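Adp-ribosyltransferase (Staphylococcus aureus, PDB 1OJQ) transfers ADP-ribose from NAD+ to a protein as a C3-type mono-ADP-ribosyltransferase, with Rho-type GTPases as the probable targets. Local coordinates at residues Met31-Tyr36 with Asp69-Lys74; Gly52-Leu57 with Leu183-Glu188; Leu87-Leu92 with His104-Thr109; Thr96-Glu101 with Val119-Asn124. All coordinates share one frame; numbering follows the deposited sequence.

Interaction 1 (Met31-Tyr36 with Asp69-Lys74); sequences MAIYNY and DSTISK
Ile33 and Thr71 join two helices of the helical part of this ADP-ribosyltransferase, helix 27-38 and helix 59-73. Their CA atoms lie 7.8 Å apart. The contact is small and mostly apolar. The outer end of Ile33 lies against the methyl of Thr71, with Ile33 CD1 3.5 Å from Thr71 CG2, which is tight for two carbons. Ile33 CG1 stands 3.6 Å from the same methyl, so one methyl meets both outer atoms of the longer isoleucine branch. That branch continues almost straight from CA (chi2 162°), which carries CD1 across to the other helix. Ala32 meets Thr71 more loosely: its CB is 4.4 Å from Thr71 OG1.

The two branches of Thr71 do different work. OG1 sits beside the backbone N (chi1 -62°), which leaves CG2 anti to that N and facing Ile33. OG1 has two acceptors within bonding distance, Asp29 OD1 in the facing helix and Gln67 O one turn back, which share its single hydrogen. Asp29 is the stronger. The other oxygen of Asp29 forms a salt bridge with Lys74 NZ. A polar tie between the same two helices therefore flanks the apolar touch.

Around the pair, Tyr25 packs on Thr71 and Ile167 on Ile33. Ile33 also lies about 4 Å, side chain to side chain, from Thr37, an NAD+-binding residue. On the same two helices, Tyr36 and Ile72 both rest on Leu182 of strand 180-183, which joins the helix pair to the small antiparallel sheet.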
loop_
_atom_site.group_PDB
_atom_site.type_symbol
_atom_site.label_atom_id
_atom_site.label_comp_id
_atom_site.label_asym_id
_atom_site.label_seq_id
_atom_site.Cartn_x
_atom_site.Cartn_y
_atom_site.Cartn_z
ATOM N N MET A 31 11.508 16.776 -2.566
ATOM C CA MET A 31 10.346 17.647 -2.514
ATOM C C MET A 31 9.081 16.930 -2.965
ATOM O O MET A 31 8.005 17.093 -2.382
ATOM C CB MET A 31 10.570 18.866 -3.406
ATOM C CG MET A 31 9.412 19.818 -3.602
ATOM S SD MET A 31 9.786 20.964 -4.971
ATOM C CE MET A 31 8.387 20.671 -6.047
ATOM N N ALA A 32 9.214 16.158 -4.041
ATOM C CA ALA A 32 8.067 15.429 -4.560
ATOM C C ALA A 32 7.556 14.422 -3.545
ATOM O O ALA A 32 6.349 14.346 -3.336
ATOM C CB ALA A 32 8.439 14.645 -5.816
ATOM N N ILE A 33 8.480 13.635 -2.980
ATOM C CA ILE A 33 7.996 12.630 -2.025
ATOM C C ILE A 33 7.385 13.333 -0.822
ATOM O O ILE A 33 6.300 12.964 -0.358
ATOM C CB ILE A 33 9.127 11.697 -1.568
ATOM C CG1 ILE A 33 9.704 10.864 -2.722
ATOM C CG2 ILE A 33 8.705 10.808 -0.406
ATOM C CD1 ILE A 33 11.078 10.297 -2.375
ATOM N N TYR A 34 8.053 14.355 -0.295
ATOM C CA TYR A 34 7.544 15.016 0.918
ATOM C C TYR A 34 6.155 15.578 0.653
ATOM O O TYR A 34 5.219 15.362 1.417
ATOM C CB TYR A 34 8.481 16.131 1.404
ATOM C CG TYR A 34 8.111 16.604 2.793
ATOM C CD1 TYR A 34 8.670 16.019 3.924
ATOM C CD2 TYR A 34 7.197 17.634 2.990
ATOM C CE1 TYR A 34 8.349 16.419 5.204
ATOM C CE2 TYR A 34 6.862 18.051 4.266
ATOM C CZ TYR A 34 7.436 17.451 5.365
ATOM O OH TYR A 34 7.098 17.881 6.621
ATOM N N ASN A 35 6.004 16.336 -0.426
ATOM C CA ASN A 35 4.702 16.927 -0.732
ATOM C C ASN A 35 3.620 15.870 -0.909
ATOM O O ASN A 35 2.472 16.095 -0.513
ATOM C CB ASN A 35 4.781 17.815 -1.975
ATOM C CG ASN A 35 5.476 19.126 -1.669
ATOM O OD1 ASN A 35 5.547 19.580 -0.518
ATOM N ND2 ASN A 35 6.017 19.738 -2.715
ATOM N N TYR A 36 3.954 14.723 -1.491
ATOM C CA TYR A 36 2.968 13.648 -1.611
ATOM C C TYR A 36 2.503 13.198 -0.235
ATOM O O TYR A 36 1.296 13.033 -0.001
ATOM C CB TYR A 36 3.527 12.473 -2.459
ATOM C CG TYR A 36 2.415 11.451 -2.649
ATOM C CD1 TYR A 36 1.481 11.643 -3.664
ATOM C CD2 TYR A 36 2.291 10.342 -1.831
ATOM C CE1 TYR A 36 0.454 10.718 -3.845
ATOM C CE2 TYR A 36 1.264 9.422 -2.002
ATOM C CZ TYR A 36 0.355 9.620 -3.015
ATOM O OH TYR A 36 -0.673 8.712 -3.191
ATOM N N ASP A 69 6.674 9.620 -10.552
ATOM C CA ASP A 69 6.953 8.398 -11.283
ATOM C C ASP A 69 8.461 8.216 -11.425
ATOM O O ASP A 69 8.966 7.117 -11.229
ATOM C CB ASP A 69 6.345 8.420 -12.677
ATOM C CG ASP A 69 4.839 8.268 -12.750
ATOM O OD1 ASP A 69 4.143 8.052 -11.724
ATOM O OD2 ASP A 69 4.357 8.375 -13.898
ATOM N N SER A 70 9.131 9.312 -11.792
ATOM C CA SER A 70 10.583 9.235 -11.962
ATOM C C SER A 70 11.281 8.941 -10.642
ATOM O O SER A 70 12.157 8.063 -10.570
ATOM C CB SER A 70 11.075 10.546 -12.587
ATOM O OG SER A 70 12.477 10.629 -12.438
ATOM N N THR A 71 10.860 9.656 -9.589
ATOM C CA THR A 71 11.471 9.410 -8.284
ATOM C C THR A 71 11.375 7.951 -7.841
ATOM O O THR A 71 12.337 7.313 -7.387
ATOM C CB THR A 71 10.798 10.330 -7.246
ATOM O OG1 THR A 71 11.073 11.681 -7.650
ATOM C CG2 THR A 71 11.355 10.101 -5.850
ATOM N N ILE A 72 10.167 7.380 -7.949
ATOM C CA ILE A 72 9.974 5.986 -7.491
ATOM C C ILE A 72 10.814 5.031 -8.318
ATOM O O ILE A 72 11.346 4.039 -7.815
ATOM C CB ILE A 72 8.470 5.665 -7.533
ATOM C CG1 ILE A 72 7.642 6.513 -6.541
ATOM C CG2 ILE A 72 8.172 4.183 -7.329
ATOM C CD1 ILE A 72 6.130 6.369 -6.706
ATOM N N SER A 73 10.963 5.298 -9.594
ATOM C CA SER A 73 11.693 4.433 -10.528
ATOM C C SER A 73 13.176 4.389 -10.202
ATOM O O SER A 73 13.886 3.540 -10.741
ATOM C CB SER A 73 11.479 4.932 -11.970
ATOM O OG SER A 73 12.343 6.045 -12.262
ATOM N N LYS A 74 13.658 5.301 -9.350
ATOM C CA LYS A 74 15.086 5.358 -9.035
ATOM C C LYS A 74 15.549 4.247 -8.104
ATOM O O LYS A 74 16.757 4.058 -7.922
ATOM C CB LYS A 74 15.477 6.726 -8.436
ATOM C CG LYS A 74 15.489 7.778 -9.550
ATOM C CD LYS A 74 15.951 9.130 -9.025
ATOM C CE LYS A 74 15.955 10.177 -10.133
ATOM N NZ LYS A 74 16.512 11.469 -9.601
#

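Interaction 2 (Gly52-Leu57 with Leu183-Glu188); sequences GDVNKL and LPRGTE
Gly52 has a positive phi (86°), and its carbonyl O is met by the side chain of Arg185 from the loop between strands 180-183 and 187-196. The two backbones stay apart, with Gly52 CA 7.1 Å from Gly186 CA, and the arginine spans the distance. Its chain is extended from CG to NE. Arg185 NH1 gives a hydrogen bond to Gly52 O of 3.1 Å, moderately bent at 149°. The oxygen lies close to the guanidinium plane, at its edge, while the donor is tilted 29° from the carbonyl plane.

Arg185 NH2 also gives a hydrogen bond to water 1, which takes a second one from Val54 N, 3.2 Å away. The water thus links two donors. Val54 adds a light touch, its CB 4.0 Å from Arg185 NH2. The loop has its own bracing: Asp53 OD1 accepts from Asn55 N in an Asx turn, and Asp53 OD2 forms a salt bridge with Lys56 NZ at 2.7 Å. The turn overlaps the start of the 3-10 segment 54-56.

The Arg185 side chain lies about 7 Å from that of Glu133, an NAD+-binding residue. Its NE forms a salt bridge with Asp69 OD2 of helix 59-73. One guanidinium therefore serves an anion, a neutral carbonyl and a water through three different nitrogens. Such a spread of bonds should fix its rotation, and it ties loop 52-57 and helix 59-73 to the loop between the two strands.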
loop_
_atom_site.group_PDB
_atom_site.type_symbol
_atom_site.label_atom_id
_atom_site.label_comp_id
_atom_site.label_asym_id
_atom_site.label_seq_id
_atom_site.Cartn_x
_atom_site.Cartn_y
_atom_site.Cartn_z
ATOM N N GLY A 52 -5.866 6.733 -14.747
ATOM C CA GLY A 52 -4.432 6.618 -14.988
ATOM C C GLY A 52 -3.934 7.335 -16.224
ATOM O O GLY A 52 -2.735 7.298 -16.522
ATOM N N ASP A 53 -4.796 8.018 -16.971
ATOM C CA ASP A 53 -4.325 8.691 -18.184
ATOM C C ASP A 53 -3.756 10.062 -17.835
ATOM O O ASP A 53 -4.500 11.017 -17.671
ATOM C CB ASP A 53 -5.444 8.831 -19.220
ATOM C CG ASP A 53 -5.003 9.595 -20.458
ATOM O OD1 ASP A 53 -3.791 9.823 -20.669
ATOM O OD2 ASP A 53 -5.891 9.964 -21.245
ATOM N N VAL A 54 -2.427 10.138 -17.732
ATOM C CA VAL A 54 -1.792 11.383 -17.301
ATOM C C VAL A 54 -2.177 12.509 -18.237
ATOM O O VAL A 54 -2.245 13.677 -17.846
ATOM C CB VAL A 54 -0.265 11.204 -17.255
ATOM C CG1 VAL A 54 0.294 11.024 -18.664
ATOM C CG2 VAL A 54 0.427 12.373 -16.578
ATOM N N ASN A 55 -2.450 12.179 -19.508
ATOM C CA ASN A 55 -2.724 13.256 -20.454
ATOM C C ASN A 55 -4.087 13.911 -20.218
ATOM O O ASN A 55 -4.441 14.827 -20.961
ATOM C CB ASN A 55 -2.638 12.783 -21.909
ATOM C CG ASN A 55 -1.220 12.460 -22.332
ATOM O OD1 ASN A 55 -0.235 12.723 -21.623
ATOM N ND2 ASN A 55 -1.090 11.862 -23.523
ATOM N N LYS A 56 -4.834 13.463 -19.225
ATOM C CA LYS A 56 -6.099 14.064 -18.852
ATOM C C LYS A 56 -5.980 14.994 -17.665
ATOM O O LYS A 56 -6.949 15.630 -17.248
ATOM C CB LYS A 56 -7.106 12.952 -18.490
ATOM C CG LYS A 56 -7.624 12.186 -19.710
ATOM C CD LYS A 56 -8.815 11.311 -19.328
ATOM C CE LYS A 56 -9.385 10.540 -20.513
ATOM N NZ LYS A 56 -8.479 9.436 -20.949
ATOM N N LEU A 57 -4.798 15.094 -17.077
ATOM C CA LEU A 57 -4.647 15.876 -15.854
ATOM C C LEU A 57 -4.316 17.341 -16.117
ATOM O O LEU A 57 -3.898 17.689 -17.219
ATOM C CB LEU A 57 -3.542 15.265 -14.982
ATOM C CG LEU A 57 -3.730 13.758 -14.741
ATOM C CD1 LEU A 57 -2.727 13.225 -13.734
ATOM C CD2 LEU A 57 -5.164 13.480 -14.312
ATOM N N LEU A 183 4.749 2.793 -3.657
ATOM C CA LEU A 183 4.734 2.020 -4.899
ATOM C C LEU A 183 4.206 2.827 -6.076
ATOM O O LEU A 183 3.412 3.759 -5.894
ATOM C CB LEU A 183 3.876 0.747 -4.723
ATOM C CG LEU A 183 4.211 -0.122 -3.495
ATOM C CD1 LEU A 183 3.253 -1.302 -3.376
ATOM C CD2 LEU A 183 5.663 -0.560 -3.579
ATOM N N PRO A 184 4.615 2.500 -7.294
ATOM C CA PRO A 184 4.182 3.191 -8.491
ATOM C C PRO A 184 2.664 3.237 -8.626
ATOM O O PRO A 184 1.943 2.346 -8.179
ATOM C CB PRO A 184 4.681 2.290 -9.633
ATOM C CG PRO A 184 5.849 1.578 -9.054
ATOM C CD PRO A 184 5.570 1.416 -7.589
ATOM N N ARG A 185 2.222 4.290 -9.294
ATOM C CA ARG A 185 0.818 4.353 -9.690
ATOM C C ARG A 185 0.522 3.166 -10.598
ATOM O O ARG A 185 1.365 2.702 -11.355
ATOM C CB ARG A 185 0.487 5.679 -10.355
ATOM C CG ARG A 185 1.223 5.926 -11.682
ATOM C CD ARG A 185 0.969 7.377 -12.093
ATOM N NE ARG A 185 1.592 7.718 -13.362
ATOM C CZ ARG A 185 0.952 7.703 -14.521
ATOM N NH1 ARG A 185 -0.336 7.355 -14.553
ATOM N NH2 ARG A 185 1.577 8.027 -15.643
ATOM N N GLY A 186 -0.707 2.653 -10.498
ATOM C CA GLY A 186 -1.097 1.561 -11.378
ATOM C C GLY A 186 -0.611 0.212 -10.865
ATOM O O GLY A 186 -0.489 -0.762 -11.616
ATOM N N THR A 187 -0.335 0.149 -9.565
ATOM C CA THR A 187 0.040 -1.110 -8.930
ATOM C C THR A 187 -1.124 -2.088 -9.012
ATOM O O THR A 187 -2.271 -1.740 -8.762
ATOM C CB THR A 187 0.488 -0.885 -7.468
ATOM O OG1 THR A 187 1.803 -0.290 -7.463
ATOM C CG2 THR A 187 0.615 -2.191 -6.705
ATOM N N GLU A 188 -0.798 -3.335 -9.363
ATOM C CA GLU A 188 -1.796 -4.390 -9.377
ATOM C C GLU A 188 -1.404 -5.500 -8.419
ATOM O O GLU A 188 -0.219 -5.847 -8.385
ATOM C CB GLU A 188 -1.922 -5.013 -10.772
ATOM C CG GLU A 188 -2.301 -3.991 -11.835
ATOM C CD GLU A 188 -2.171 -4.637 -13.216
ATOM O OE1 GLU A 188 -1.018 -4.891 -13.635
ATOM O OE2 GLU A 188 -3.241 -4.861 -13.816
HETATM O O HOH W 1 -0.369 7.775 -18.224
#

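Interaction 3 (Leu87-Leu92 with His104-Thr109); sequences LNLDYL and HMLQQT
Leu89 and Leu92 meet Leu106 on the close-packed side of this contact. Both come from the 3-10 segment that follows strand 81-87, one turn apart. Leu106 CD2 takes them together: Leu92 CD1 is 3.7 Å from it and Leu89 CD2 is 4.0 Å from it. The Leu92 and Leu106 side chains cross at about a right angle. A chi1 of -172° swings Leu106 CG away from the backbone N and directs the fork toward the 3-10 turn. Leu122 of helix 116-126 and Ile152 of strand 152-158 also pack on Leu92, and Leu118 on Leu106. Leu92 and Leu106 are buried here.

The fork of Leu89 divides the contact. While CD2 serves the leucine cluster, CD1 reaches the exposed Gln107 and comes within 3.4 Å of its CB.

The same short turn belongs to the NAD+ site. Asn88 and Asp90, on either side of Leu89 in the sequence, bind NAD+ in a complex of this protein. Leu89 points instead toward segment 104-109 and so ties the nucleotide-binding turn to it.

At the solvent side the approach is close, but it is one methyl against the base of an exposed side chain, and little of Gln107 is buried by it. Gln107 CA lies 3.9 Å from Leu89 CD1. Beyond CG the chain bends (chi2 85°) and the amide leads away from Leu89. The backbone bond from Gln107 N to His104 O is weak, at 3.4 Å.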
loop_
_atom_site.group_PDB
_atom_site.type_symbol
_atom_site.label_atom_id
_atom_site.label_comp_id
_atom_site.label_asym_id
_atom_site.label_seq_id
_atom_site.Cartn_x
_atom_site.Cartn_y
_atom_site.Cartn_z
ATOM N N LEU A 87 -6.190 -0.768 6.588
ATOM C CA LEU A 87 -7.330 -0.169 5.909
ATOM C C LEU A 87 -8.588 -0.199 6.772
ATOM O O LEU A 87 -8.749 -1.113 7.573
ATOM C CB LEU A 87 -7.637 -0.935 4.607
ATOM C CG LEU A 87 -6.483 -0.959 3.596
ATOM C CD1 LEU A 87 -6.629 -2.104 2.611
ATOM C CD2 LEU A 87 -6.410 0.395 2.883
ATOM N N ASN A 88 -9.455 0.777 6.549
ATOM C CA ASN A 88 -10.781 0.807 7.156
ATOM C C ASN A 88 -11.726 -0.117 6.405
ATOM O O ASN A 88 -11.424 -0.510 5.277
ATOM C CB ASN A 88 -11.340 2.247 7.157
ATOM C CG ASN A 88 -10.572 3.117 8.143
ATOM O OD1 ASN A 88 -10.395 2.693 9.276
ATOM N ND2 ASN A 88 -10.103 4.288 7.758
ATOM N N LEU A 89 -12.871 -0.463 6.998
ATOM C CA LEU A 89 -13.715 -1.420 6.279
ATOM C C LEU A 89 -14.270 -0.888 4.971
ATOM O O LEU A 89 -14.688 -1.687 4.115
ATOM C CB LEU A 89 -14.870 -1.856 7.176
ATOM C CG LEU A 89 -14.578 -2.729 8.383
ATOM C CD1 LEU A 89 -15.890 -3.036 9.103
ATOM C CD2 LEU A 89 -13.867 -4.027 8.022
ATOM N N ASP A 90 -14.301 0.429 4.742
ATOM C CA ASP A 90 -14.904 0.948 3.511
ATOM C C ASP A 90 -14.065 0.586 2.299
ATOM O O ASP A 90 -14.498 0.715 1.157
ATOM C CB ASP A 90 -15.111 2.462 3.553
ATOM C CG ASP A 90 -13.843 3.233 3.830
ATOM O OD1 ASP A 90 -12.746 2.748 3.490
ATOM O OD2 ASP A 90 -13.944 4.343 4.402
ATOM N N TYR A 91 -12.848 0.099 2.530
ATOM C CA TYR A 91 -12.089 -0.533 1.451
ATOM C C TYR A 91 -12.926 -1.629 0.792
ATOM O O TYR A 91 -12.724 -1.872 -0.409
ATOM C CB TYR A 91 -10.784 -1.098 2.002
ATOM C CG TYR A 91 -10.036 -2.055 1.098
ATOM C CD1 TYR A 91 -9.243 -1.574 0.071
ATOM C CD2 TYR A 91 -10.134 -3.424 1.299
ATOM C CE1 TYR A 91 -8.577 -2.484 -0.729
ATOM C CE2 TYR A 91 -9.474 -4.342 0.506
ATOM C CZ TYR A 91 -8.694 -3.837 -0.512
ATOM O OH TYR A 91 -8.007 -4.714 -1.333
ATOM N N LEU A 92 -13.819 -2.288 1.523
ATOM C CA LEU A 92 -14.586 -3.413 0.963
ATOM C C LEU A 92 -15.847 -2.979 0.250
ATOM O O LEU A 92 -16.647 -3.793 -0.227
ATOM C CB LEU A 92 -14.964 -4.386 2.083
ATOM C CG LEU A 92 -13.783 -4.949 2.882
ATOM C CD1 LEU A 92 -14.303 -5.759 4.059
ATOM C CD2 LEU A 92 -12.844 -5.763 1.998
ATOM N N HIS A 104 -22.379 -4.221 6.769
ATOM C CA HIS A 104 -23.022 -3.799 8.014
ATOM C C HIS A 104 -22.875 -4.871 9.088
ATOM O O HIS A 104 -22.533 -4.582 10.237
ATOM C CB HIS A 104 -24.503 -3.495 7.777
ATOM C CG HIS A 104 -25.263 -3.256 9.053
ATOM N ND1 HIS A 104 -25.074 -2.132 9.831
ATOM C CD2 HIS A 104 -26.224 -3.993 9.658
ATOM C CE1 HIS A 104 -25.896 -2.204 10.876
ATOM N NE2 HIS A 104 -26.604 -3.325 10.799
ATOM N N MET A 105 -23.132 -6.117 8.685
ATOM C CA MET A 105 -23.000 -7.228 9.639
ATOM C C MET A 105 -21.539 -7.469 10.018
ATOM O O MET A 105 -21.255 -7.834 11.159
ATOM C CB MET A 105 -23.610 -8.509 9.078
ATOM C CG MET A 105 -25.120 -8.378 8.855
ATOM S SD MET A 105 -25.840 -9.927 8.280
ATOM C CE MET A 105 -25.211 -10.040 6.604
ATOM N N LEU A 106 -20.629 -7.272 9.062
ATOM C CA LEU A 106 -19.206 -7.460 9.357
ATOM C C LEU A 106 -18.758 -6.567 10.511
ATOM O O LEU A 106 -17.993 -6.988 11.394
ATOM C CB LEU A 106 -18.346 -7.179 8.115
ATOM C CG LEU A 106 -16.854 -7.533 8.261
ATOM C CD1 LEU A 106 -16.665 -9.011 8.582
ATOM C CD2 LEU A 106 -16.070 -7.163 7.009
ATOM N N GLN A 107 -19.222 -5.314 10.502
ATOM C CA GLN A 107 -18.705 -4.356 11.491
ATOM C C GLN A 107 -19.434 -4.499 12.814
ATOM O O GLN A 107 -19.033 -3.823 13.760
ATOM C CB GLN A 107 -18.768 -2.917 10.985
ATOM C CG GLN A 107 -20.111 -2.350 10.626
ATOM C CD GLN A 107 -20.933 -1.759 11.751
ATOM O OE1 GLN A 107 -22.128 -2.065 11.857
ATOM N NE2 GLN A 107 -20.347 -0.922 12.600
ATOM N N GLN A 108 -20.446 -5.357 12.806
ATOM C CA GLN A 108 -21.110 -5.771 14.033
ATOM C C GLN A 108 -20.292 -6.933 14.592
ATOM O O GLN A 108 -20.641 -8.101 14.466
ATOM C CB GLN A 108 -22.577 -6.161 13.815
ATOM C CG GLN A 108 -23.416 -4.938 13.464
ATOM C CD GLN A 108 -24.910 -5.196 13.433
ATOM O OE1 GLN A 108 -25.403 -6.175 12.870
ATOM N NE2 GLN A 108 -25.645 -4.283 14.063
ATOM N N THR A 109 -19.152 -6.574 15.187
ATOM C CA THR A 109 -18.279 -7.607 15.729
ATOM C C THR A 109 -18.793 -8.201 17.043
ATOM O O THR A 109 -19.639 -7.626 17.726
ATOM C CB THR A 109 -16.863 -7.062 16.011
ATOM O OG1 THR A 109 -16.985 -6.089 17.062
ATOM C CG2 THR A 109 -16.271 -6.371 14.801
#

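Interaction 4 (Thr96-Glu101 with Val119-Asn124); sequences TGFTRE and VSKLNN
Lys121 NZ is gripped by two partners, water 2 at 3.1 Å and Asp102 OD2 in a salt bridge. The water passes the link on to Gly97 O. That second bond measures only 2.5 Å from water to Gly97 O, so its exact length is doubtful. Lys121 CE also lies 3.5 Å from Gly97 O. The lysine chain is extended throughout, from its first torsion (chi1 -176°) to the amine, so it spans from helix 116-126 to the loop before helix 100-106.

Asp102 has a second task. Its OD2 accepts from Thr99 N, while the Thr99 side chain, at the N-cap, caps a backbone N of the first turn. This is a capping box at the start of helix 100-106. Lys121 therefore binds a carboxylate that is itself held by the helix start.

Beside the polar link lies the apolar part. Leu122 CD2 sits over one face of the Phe98 ring, 3.7 Å from its centroid and 13° off the normal, a CH-pi contact. Leu122 CG lies above the same face, nearest Phe98 CE1 at 3.7 Å. Lys121 approaches at the ring edge instead, its CG 4.3 Å from Phe98 CD1. The ring is thus met by two consecutive residues of one helix, on a face and at an edge. Leu103 and Leu106 of helix 100-106 also touch Phe98, and Leu122 continues onto Val194 of strand 187-196.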
loop_
_atom_site.group_PDB
_atom_site.type_symbol
_atom_site.label_atom_id
_atom_site.label_comp_id
_atom_site.label_asym_id
_atom_site.label_seq_id
_atom_site.Cartn_x
_atom_site.Cartn_y
_atom_site.Cartn_z
ATOM N N THR A 96 -17.233 -6.805 -5.517
ATOM C CA THR A 96 -18.472 -7.367 -6.049
ATOM C C THR A 96 -18.982 -8.575 -5.276
ATOM O O THR A 96 -18.166 -9.445 -4.970
ATOM C CB THR A 96 -18.261 -7.816 -7.518
ATOM O OG1 THR A 96 -17.939 -6.669 -8.298
ATOM C CG2 THR A 96 -19.538 -8.442 -8.036
ATOM N N GLY A 97 -20.273 -8.677 -5.000
ATOM C CA GLY A 97 -20.945 -9.714 -4.274
ATOM C C GLY A 97 -20.907 -9.544 -2.759
ATOM O O GLY A 97 -21.606 -10.306 -2.083
ATOM N N PHE A 98 -20.120 -8.597 -2.244
ATOM C CA PHE A 98 -20.060 -8.308 -0.806
ATOM C C PHE A 98 -20.970 -7.115 -0.545
ATOM O O PHE A 98 -20.605 -5.975 -0.843
ATOM C CB PHE A 98 -18.642 -8.036 -0.306
ATOM C CG PHE A 98 -18.544 -8.228 1.205
ATOM C CD1 PHE A 98 -18.554 -9.501 1.741
ATOM C CD2 PHE A 98 -18.464 -7.136 2.053
ATOM C CE1 PHE A 98 -18.456 -9.693 3.116
ATOM C CE2 PHE A 98 -18.346 -7.324 3.425
ATOM C CZ PHE A 98 -18.345 -8.598 3.961
ATOM N N THR A 99 -22.177 -7.391 -0.022
ATOM C CA THR A 99 -23.208 -6.362 -0.086
ATOM C C THR A 99 -23.066 -5.338 1.030
ATOM O O THR A 99 -22.315 -5.535 1.984
ATOM C CB THR A 99 -24.621 -6.986 0.001
ATOM O OG1 THR A 99 -24.833 -7.417 1.348
ATOM C CG2 THR A 99 -24.694 -8.211 -0.885
ATOM N N ARG A 100 -23.807 -4.236 0.897
ATOM C CA ARG A 100 -23.834 -3.288 2.012
ATOM C C ARG A 100 -24.247 -3.952 3.315
ATOM O O ARG A 100 -23.733 -3.625 4.384
ATOM C CB ARG A 100 -24.817 -2.151 1.705
ATOM C CG ARG A 100 -25.095 -1.245 2.903
ATOM C CD ARG A 100 -23.858 -0.394 3.207
ATOM N NE ARG A 100 -24.075 0.458 4.378
ATOM C CZ ARG A 100 -23.725 0.147 5.627
ATOM N NH1 ARG A 100 -23.133 -0.999 5.950
ATOM N NH2 ARG A 100 -23.965 1.003 6.621
ATOM N N GLU A 101 -25.203 -4.893 3.248
ATOM C CA GLU A 101 -25.609 -5.553 4.497
ATOM C C GLU A 101 -24.519 -6.488 4.994
ATOM O O GLU A 101 -24.354 -6.609 6.210
ATOM C CB GLU A 101 -26.925 -6.319 4.338
ATOM C CG GLU A 101 -27.519 -6.716 5.684
ATOM C CD GLU A 101 -28.024 -5.519 6.475
ATOM O OE1 GLU A 101 -28.500 -5.742 7.612
ATOM O OE2 GLU A 101 -27.974 -4.361 6.011
ATOM N N VAL A 119 -16.025 -13.533 6.701
ATOM C CA VAL A 119 -14.638 -13.446 6.195
ATOM C C VAL A 119 -14.429 -14.544 5.160
ATOM O O VAL A 119 -13.716 -14.360 4.177
ATOM C CB VAL A 119 -13.597 -13.552 7.318
ATOM C CG1 VAL A 119 -12.174 -13.502 6.778
ATOM C CG2 VAL A 119 -13.829 -12.437 8.322
ATOM N N SER A 120 -15.081 -15.686 5.401
ATOM C CA SER A 120 -15.042 -16.751 4.402
ATOM C C SER A 120 -15.662 -16.292 3.099
ATOM O O SER A 120 -15.177 -16.581 1.997
ATOM C CB SER A 120 -15.748 -17.998 4.938
ATOM O OG SER A 120 -14.850 -18.665 5.813
ATOM N N LYS A 121 -16.763 -15.545 3.195
ATOM C CA LYS A 121 -17.370 -14.993 1.980
ATOM C C LYS A 121 -16.396 -14.084 1.246
ATOM O O LYS A 121 -16.239 -14.100 0.016
ATOM C CB LYS A 121 -18.651 -14.218 2.351
ATOM C CG LYS A 121 -19.410 -13.694 1.147
ATOM C CD LYS A 121 -20.811 -13.201 1.487
ATOM C CE LYS A 121 -21.596 -12.927 0.213
ATOM N NZ LYS A 121 -22.941 -12.360 0.490
ATOM N N LEU A 122 -15.708 -13.233 2.015
ATOM C CA LEU A 122 -14.743 -12.300 1.429
ATOM C C LEU A 122 -13.667 -13.068 0.660
ATOM O O LEU A 122 -13.303 -12.720 -0.463
ATOM C CB LEU A 122 -14.095 -11.432 2.504
ATOM C CG LEU A 122 -14.775 -10.124 2.908
ATOM C CD1 LEU A 122 -13.994 -9.492 4.058
ATOM C CD2 LEU A 122 -14.887 -9.137 1.749
ATOM N N ASN A 123 -13.143 -14.122 1.270
ATOM C CA ASN A 123 -12.132 -14.939 0.609
ATOM C C ASN A 123 -12.667 -15.496 -0.698
ATOM O O ASN A 123 -12.076 -15.552 -1.764
ATOM C CB ASN A 123 -11.712 -16.090 1.530
ATOM C CG ASN A 123 -10.697 -16.973 0.818
ATOM O OD1 ASN A 123 -9.519 -16.592 0.795
ATOM N ND2 ASN A 123 -11.111 -18.087 0.240
ATOM N N ASN A 124 -13.921 -15.965 -0.610
ATOM C CA ASN A 124 -14.534 -16.541 -1.804
ATOM C C ASN A 124 -14.703 -15.482 -2.887
ATOM O O ASN A 124 -14.548 -15.794 -4.072
ATOM C CB ASN A 124 -15.881 -17.195 -1.470
ATOM C CG ASN A 124 -16.620 -17.535 -2.758
ATOM O OD1 ASN A 124 -17.400 -16.731 -3.265
ATOM N ND2 ASN A 124 -16.330 -18.727 -3.262
HETATM O O HOH W 2 -23.104 -12.211 -2.649
#

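How the interactions relate
The four contacts form two groups. Interactions 1 and 2 have centres 14 Å apart and touch through the salt bridge Asp69-Arg185 and through Ile72 on Pro184; their segments alternate along the chain. Interactions 3 and 4 have centres 11 Å apart, share helix 100-106 and meet where Leu92 packs on Leu122. Their segments alternate too, and all four fall within the long span between the segments of interaction 2. The centres of interactions 1 and 3 are about 32 Å apart, on opposite sides of the chain's centre. Interaction 3 holds two NAD+-binding residues, and others lie near interactions 1 and 2.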